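Local coordinates for protein cytochrome b5 reductase 4 (PDB 3LF5) that probably passes electrons from NADH to acceptors by way of a flavin-bearing reductase part and a heme-binding cytochrome b5 domain, the part described here, at residues 17-22 with 35-40; 21-24 with 29-32. All coordinates share one frame; numbering follows the deposited sequence.

Contact 1 (17-22 with 35-40); sequences NKKDDC and PYMEYH. With HEM (protoporphyrin IX containing Fe), chain C.
The imidazole of His40 meets the Tyr36 hydroxyl and the heme methine CHB at its edge, both in the ring plane, while the backbone N of His40 lies 4.1 Å above one face of the Tyr36 ring, displaced toward its rim. The phenol comes to the heme obliquely: its CE2 is 3.5 Å from heme CAC, and Tyr36 OH stands 3.2 Å from the methine CHD. NE2 of His40 binds the heme iron at 2.1 Å, opposite His63, which supplies the other axial nitrogen, while a hydrogen bond from ND1 to the carbonyl of Gly43 limits rotation of the ligated imidazole.

In the same loop, Met37 joins the segment to the turn at residues 18-21 and the start of strand 21-26. Its chain bends at chi2 (-73°), and the methyl CE rests 3.7 Å from SG of buried Cys22. Lys19 passes across Met37 at a slant, its CG 4.1 Å from Met37 CG; its ammonium goes on to a salt bridge with Glu44. No hydrogen bond spans the two segments, but Ser34 OG bonds both Lys19 O and Cys22 N. The type I turn adjoins a classic beta bulge, with Asn17 and Lys18 facing Asp21. Together, the paired axial histidines and the His-Pro-Gly-Gly sequence begun by His40 mark the heme pocket of the cytochrome b5 fold.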
loop_
_atom_site.group_PDB
_atom_site.type_symbol
_atom_site.label_atom_id
_atom_site.label_comp_id
_atom_site.label_asym_id
_atom_site.label_seq_id
_atom_site.Cartn_x
_atom_site.Cartn_y
_atom_site.Cartn_z
ATOM N N ASN A 17 -1.878 8.856 -0.949
ATOM C CA ASN A 17 -2.478 7.646 -1.520
ATOM C C ASN A 17 -3.736 7.971 -2.320
ATOM O O ASN A 17 -4.591 7.102 -2.488
ATOM C CB ASN A 17 -2.755 6.594 -0.434
ATOM C CG ASN A 17 -3.823 7.047 0.547
ATOM O OD1 ASN A 17 -4.159 8.221 0.591
ATOM N ND2 ASN A 17 -4.352 6.121 1.326
ATOM N N LYS A 18 -3.850 9.223 -2.786
ATOM C CA LYS A 18 -5.025 9.671 -3.529
ATOM C C LYS A 18 -4.585 10.102 -4.907
ATOM O O LYS A 18 -3.441 10.494 -5.099
ATOM C CB LYS A 18 -5.729 10.815 -2.809
ATOM C CG LYS A 18 -6.135 10.522 -1.385
ATOM C CD LYS A 18 -7.107 9.366 -1.303
ATOM C CE LYS A 18 -7.738 9.234 0.110
ATOM N NZ LYS A 18 -6.753 9.078 1.222
ATOM N N LYS A 19 -5.482 10.040 -5.872
ATOM C CA LYS A 19 -5.081 10.368 -7.234
ATOM C C LYS A 19 -4.431 11.739 -7.402
ATOM O O LYS A 19 -3.431 11.873 -8.128
ATOM C CB LYS A 19 -6.267 10.228 -8.168
ATOM C CG LYS A 19 -5.847 10.224 -9.617
ATOM C CD LYS A 19 -7.003 9.941 -10.541
ATOM C CE LYS A 19 -7.397 8.484 -10.513
ATOM N NZ LYS A 19 -8.299 8.168 -11.617
ATOM N N ASP A 20 -4.958 12.733 -6.700
ATOM C CA ASP A 20 -4.421 14.082 -6.795
ATOM C C ASP A 20 -3.203 14.328 -5.913
ATOM O O ASP A 20 -2.636 15.430 -5.968
ATOM C CB ASP A 20 -5.512 15.136 -6.494
ATOM C CG ASP A 20 -5.940 15.184 -5.011
ATOM O OD1 ASP A 20 -6.560 16.205 -4.632
ATOM O OD2 ASP A 20 -5.725 14.228 -4.230
ATOM N N ASP A 21 -2.815 13.336 -5.105
ATOM C CA ASP A 21 -1.674 13.449 -4.214
ATOM C C ASP A 21 -1.157 12.038 -3.981
ATOM O O ASP A 21 -1.423 11.396 -2.960
ATOM C CB ASP A 21 -2.063 14.124 -2.906
ATOM C CG ASP A 21 -0.878 14.402 -2.004
ATOM O OD1 ASP A 21 0.275 14.205 -2.414
ATOM O OD2 ASP A 21 -1.125 14.885 -0.883
ATOM N N CYS A 22 -0.432 11.552 -4.986
ATOM C CA CYS A 22 -0.054 10.161 -5.091
ATOM C C CYS A 22 1.444 10.038 -5.129
ATOM O O CYS A 22 2.073 10.453 -6.104
ATOM C CB CYS A 22 -0.606 9.550 -6.387
ATOM S SG CYS A 22 -0.357 7.773 -6.521
ATOM N N PRO A 35 1.234 14.182 -11.312
ATOM C CA PRO A 35 1.250 14.788 -12.657
ATOM C C PRO A 35 1.406 13.796 -13.810
ATOM O O PRO A 35 1.079 14.105 -14.950
ATOM C CB PRO A 35 2.446 15.751 -12.626
ATOM C CG PRO A 35 3.071 15.602 -11.337
ATOM C CD PRO A 35 2.349 14.646 -10.477
ATOM N N TYR A 36 1.876 12.597 -13.501
ATOM C CA TYR A 36 2.080 11.552 -14.502
ATOM C C TYR A 36 0.806 10.730 -14.733
ATOM O O TYR A 36 0.701 10.028 -15.747
ATOM C CB TYR A 36 3.219 10.609 -14.057
ATOM C CG TYR A 36 3.588 9.539 -15.085
ATOM C CD1 TYR A 36 3.988 9.897 -16.365
ATOM C CD2 TYR A 36 3.485 8.195 -14.784
ATOM C CE1 TYR A 36 4.274 8.922 -17.314
ATOM C CE2 TYR A 36 3.773 7.259 -15.706
ATOM C CZ TYR A 36 4.161 7.604 -16.978
ATOM O OH TYR A 36 4.423 6.629 -17.921
ATOM N N MET A 37 -0.139 10.782 -13.788
ATOM C CA MET A 37 -1.341 9.957 -13.857
ATOM C C MET A 37 -1.989 9.972 -15.224
ATOM O O MET A 37 -2.327 8.907 -15.754
ATOM C CB MET A 37 -2.374 10.446 -12.839
ATOM C CG MET A 37 -2.260 9.835 -11.513
ATOM S SD MET A 37 -2.795 8.117 -11.416
ATOM C CE MET A 37 -1.976 7.878 -9.851
ATOM N N GLU A 38 -2.178 11.170 -15.776
ATOM C CA GLU A 38 -2.925 11.311 -17.021
ATOM C C GLU A 38 -2.155 10.794 -18.247
ATOM O O GLU A 38 -2.755 10.639 -19.306
ATOM C CB GLU A 38 -3.327 12.770 -17.232
ATOM C CG GLU A 38 -2.177 13.677 -17.592
ATOM C CD GLU A 38 -2.647 15.049 -18.022
ATOM O OE1 GLU A 38 -3.255 15.159 -19.108
ATOM O OE2 GLU A 38 -2.410 16.011 -17.279
ATOM N N TYR A 39 -0.849 10.524 -18.120
ATOM C CA TYR A 39 0.014 10.083 -19.206
ATOM C C TYR A 39 0.346 8.589 -19.178
ATOM O O TYR A 39 0.776 8.047 -20.199
ATOM C CB TYR A 39 1.338 10.883 -19.216
ATOM C CG TYR A 39 1.162 12.365 -19.366
ATOM C CD1 TYR A 39 0.760 12.915 -20.569
ATOM C CD2 TYR A 39 1.372 13.219 -18.295
ATOM C CE1 TYR A 39 0.590 14.281 -20.719
ATOM C CE2 TYR A 39 1.200 14.586 -18.433
ATOM C CZ TYR A 39 0.811 15.112 -19.654
ATOM O OH TYR A 39 0.648 16.468 -19.796
ATOM N N HIS A 40 0.227 7.929 -18.032
ATOM C CA HIS A 40 0.674 6.541 -17.893
ATOM C C HIS A 40 0.034 5.656 -18.948
ATOM O O HIS A 40 -1.189 5.551 -18.993
ATOM C CB HIS A 40 0.306 6.037 -16.509
ATOM C CG HIS A 40 0.727 4.625 -16.248
ATOM N ND1 HIS A 40 -0.126 3.669 -15.754
ATOM C CD2 HIS A 40 1.904 3.998 -16.493
ATOM C CE1 HIS A 40 0.527 2.522 -15.655
ATOM N NE2 HIS A 40 1.768 2.697 -16.088
HETATM C CHA HEM C . 2.726 0.444 -19.403
HETATM C CHB HEM C . 1.061 -0.976 -15.080
HETATM C CHC HEM C . 4.005 2.110 -12.889
HETATM C CHD HEM C . 5.527 3.673 -17.173
HETATM C C1A HEM C . 2.030 -0.194 -18.413
HETATM C C2A HEM C . 1.063 -1.236 -18.594
HETATM C C3A HEM C . 0.595 -1.618 -17.422
HETATM C C4A HEM C . 1.262 -0.821 -16.425
HETATM C CMA HEM C . -0.439 -2.726 -17.119
HETATM C CAA HEM C . 0.672 -1.806 -19.951
HETATM C CBA HEM C . 1.581 -3.014 -20.087
HETATM C CGA HEM C . 1.159 -3.945 -21.166
HETATM O O1A HEM C . 2.062 -4.747 -21.496
HETATM O O2A HEM C . -0.004 -3.883 -21.670
HETATM C C1B HEM C . 1.754 -0.322 -14.100
HETATM C C2B HEM C . 1.612 -0.526 -12.676
HETATM C C3B HEM C . 2.424 0.328 -12.065
HETATM C C4B HEM C . 3.117 1.093 -13.089
HETATM C CMB HEM C . 0.672 -1.548 -12.021
HETATM C CAB HEM C . 2.611 0.462 -10.538
HETATM C CBB HEM C . 3.816 0.701 -10.007
HETATM C C1C HEM C . 4.604 2.858 -13.860
HETATM C C2C HEM C . 5.464 4.007 -13.689
HETATM C C3C HEM C . 5.861 4.397 -14.892
HETATM C C4C HEM C . 5.281 3.541 -15.853
HETATM C CMC HEM C . 5.864 4.653 -12.367
HETATM C CAC HEM C . 6.759 5.558 -15.317
HETATM C CBC HEM C . 7.830 5.862 -14.613
HETATM C C1D HEM C . 5.027 2.875 -18.150
HETATM C C2D HEM C . 5.514 2.872 -19.498
HETATM C C3D HEM C . 4.633 1.870 -20.212
HETATM C C4D HEM C . 3.712 1.369 -19.216
HETATM C CMD HEM C . 6.669 3.720 -20.059
HETATM C CAD HEM C . 4.775 1.450 -21.679
HETATM C CBD HEM C . 5.941 0.456 -21.821
HETATM C CGD HEM C . 6.011 0.106 -23.299
HETATM O O1D HEM C . 6.082 1.031 -24.142
HETATM O O2D HEM C . 5.973 -1.111 -23.607
HETATM N NA HEM C . 2.123 0.052 -17.056
HETATM N NB HEM C . 2.678 0.666 -14.330
HETATM N NC HEM C . 4.518 2.598 -15.211
HETATM N ND HEM C . 3.991 1.993 -18.007
HETATM FE FE HEM C . 3.354 1.345 -16.143
#

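Contact 2 (21-24 with 29-32); sequences DCWI and FVYN
Trp23 carries CG opposite its carbonyl carbon (chi1 -66°), and Asn32 carries CG opposite its backbone N (chi1 176°), which sets indole and amide side by side on one face of the hairpin. Their planes stand 61° apart. In the Asn32 conformer described, one of two, OD1 lies 3.8 Å from Trp23 CD1, at the edge of the indole and near its plane. The same oxygen accepts a bond from a water that also lies close to Asp21, although the latter approach is too short to be trusted.

On the six-membered side of the indole, CE3 meets CG1 of Val30 at 3.8 Å, the methyl lying obliquely to the ring. With an alanine in place of Trp23, Val30 CG1 would probably lose its contact with the indole and a gap would open beside the Asn32 amide.

The backbones form an antiparallel pair in which Trp23 and Asn32 are non-hydrogen-bonded partners. Ile24 and Tyr31 are the hydrogen-bonded pair, each N donating to the other's O at 2.9 Å; their side chains point to the other face. Tyr31 O also receives a CA-H...O contact, 3.2 Å from Trp23 CA. Around the hairpin, strand 53-54 lies alongside strand 21-26 and strand 76-80 alongside strand 29-32, while helix 10-15 packs on Trp23 and Val30 and the ring of His16 stacks on the indole.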
loop_
_atom_site.group_PDB
_atom_site.type_symbol
_atom_site.label_atom_id
_atom_site.label_comp_id
_atom_site.label_asym_id
_atom_site.label_seq_id
_atom_site.Cartn_x
_atom_site.Cartn_y
_atom_site.Cartn_z
ATOM N N ASP A 21 -2.815 13.336 -5.105
ATOM C CA ASP A 21 -1.674 13.449 -4.214
ATOM C C ASP A 21 -1.157 12.038 -3.981
ATOM O O ASP A 21 -1.423 11.396 -2.960
ATOM C CB ASP A 21 -2.063 14.124 -2.906
ATOM C CG ASP A 21 -0.878 14.402 -2.004
ATOM O OD1 ASP A 21 0.275 14.205 -2.414
ATOM O OD2 ASP A 21 -1.125 14.885 -0.883
ATOM N N CYS A 22 -0.432 11.552 -4.986
ATOM C CA CYS A 22 -0.054 10.161 -5.091
ATOM C C CYS A 22 1.444 10.038 -5.129
ATOM O O CYS A 22 2.073 10.453 -6.104
ATOM C CB CYS A 22 -0.606 9.550 -6.387
ATOM S SG CYS A 22 -0.357 7.773 -6.521
ATOM N N TRP A 23 2.025 9.495 -4.061
ATOM C CA TRP A 23 3.448 9.175 -4.057
ATOM C C TRP A 23 3.622 7.666 -4.180
ATOM O O TRP A 23 2.904 6.890 -3.573
ATOM C CB TRP A 23 4.158 9.648 -2.784
ATOM C CG TRP A 23 4.235 11.138 -2.579
ATOM C CD1 TRP A 23 3.677 12.118 -3.317
ATOM C CD2 TRP A 23 4.918 11.776 -1.505
ATOM N NE1 TRP A 23 4.005 13.355 -2.798
ATOM C CE2 TRP A 23 4.757 13.155 -1.669
ATOM C CE3 TRP A 23 5.667 11.314 -0.421
ATOM C CZ2 TRP A 23 5.294 14.082 -0.759
ATOM C CZ3 TRP A 23 6.202 12.225 0.459
ATOM C CH2 TRP A 23 6.010 13.594 0.290
ATOM N N ILE A 24 4.654 7.271 -4.928
ATOM C CA ILE A 24 5.026 5.866 -5.044
ATOM C C ILE A 24 6.531 5.751 -4.863
ATOM O O ILE A 24 7.291 6.589 -5.368
ATOM C CB ILE A 24 4.614 5.264 -6.415
ATOM C CG1 ILE A 24 3.115 5.374 -6.638
ATOM C CG2 ILE A 24 5.064 3.838 -6.593
ATOM C CD1 ILE A 24 2.636 4.943 -8.054
ATOM N N PHE A 29 13.382 5.135 -4.202
ATOM C CA PHE A 29 13.189 6.504 -4.674
ATOM C C PHE A 29 11.709 6.817 -4.658
ATOM O O PHE A 29 10.891 6.007 -5.147
ATOM C CB PHE A 29 13.752 6.629 -6.098
ATOM C CG PHE A 29 15.259 6.689 -6.151
ATOM C CD1 PHE A 29 15.896 7.863 -6.516
ATOM C CD2 PHE A 29 16.040 5.604 -5.821
ATOM C CE1 PHE A 29 17.290 7.936 -6.586
ATOM C CE2 PHE A 29 17.429 5.681 -5.863
ATOM C CZ PHE A 29 18.042 6.842 -6.248
ATOM N N VAL A 30 11.348 7.979 -4.120
ATOM C CA VAL A 30 9.928 8.328 -3.965
ATOM C C VAL A 30 9.584 9.403 -4.986
ATOM O O VAL A 30 10.272 10.414 -5.096
ATOM C CB VAL A 30 9.615 8.818 -2.522
ATOM C CG1 VAL A 30 8.169 9.213 -2.370
ATOM C CG2 VAL A 30 9.988 7.763 -1.502
ATOM N N TYR A 31 8.510 9.170 -5.740
ATOM C CA TYR A 31 8.060 10.065 -6.782
ATOM C C TYR A 31 6.637 10.501 -6.547
ATOM O O TYR A 31 5.797 9.684 -6.164
ATOM C CB TYR A 31 8.107 9.333 -8.137
ATOM C CG TYR A 31 9.532 9.008 -8.554
ATOM C CD1 TYR A 31 10.349 9.966 -9.159
ATOM C CD2 TYR A 31 10.055 7.740 -8.321
ATOM C CE1 TYR A 31 11.657 9.672 -9.488
ATOM C CE2 TYR A 31 11.352 7.433 -8.664
ATOM C CZ TYR A 31 12.147 8.390 -9.246
ATOM O OH TYR A 31 13.442 8.060 -9.566
ATOM N N ASN A 32 6.393 11.784 -6.806
ATOM C CA ASN A 32 5.067 12.338 -6.882
ATOM C C ASN A 32 4.500 12.061 -8.260
ATOM O O ASN A 32 4.808 12.807 -9.195
ATOM C CB ASN A 32 5.121 13.846 -6.682
ATOM C CG ASN A 32 3.757 14.471 -6.852
ATOM O OD1 ASN A 32 2.726 13.829 -6.604
ATOM N ND2 ASN A 32 3.731 15.709 -7.278
HETATM O O HOH W 1 1.172 15.149 -4.483
#

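In the fold
Contacts 1 and 2 both start from strand 21-26, sharing Asp21 and Cys22, and their centres are 9 Å apart. Contact 2 pairs that strand with the returning strand 29-32; contact 1 ties the strand's beginning and the preceding turn to the loop that leaves strand 29-32. The centre of contact 2 lies about 4 Å from the centre of the chain, that of contact 1 about 11 Å from it. The hairpin thus leads directly into the segment bearing the iron ligand. Contact 1 includes two residues of the heme pocket, whereas contact 2 approaches the heme through Ile24, whose side chain comes within about 5 Å of the cofactor. Cys22 serves both, its side chain in contact 1 and its backbone in the sheet of contact 2.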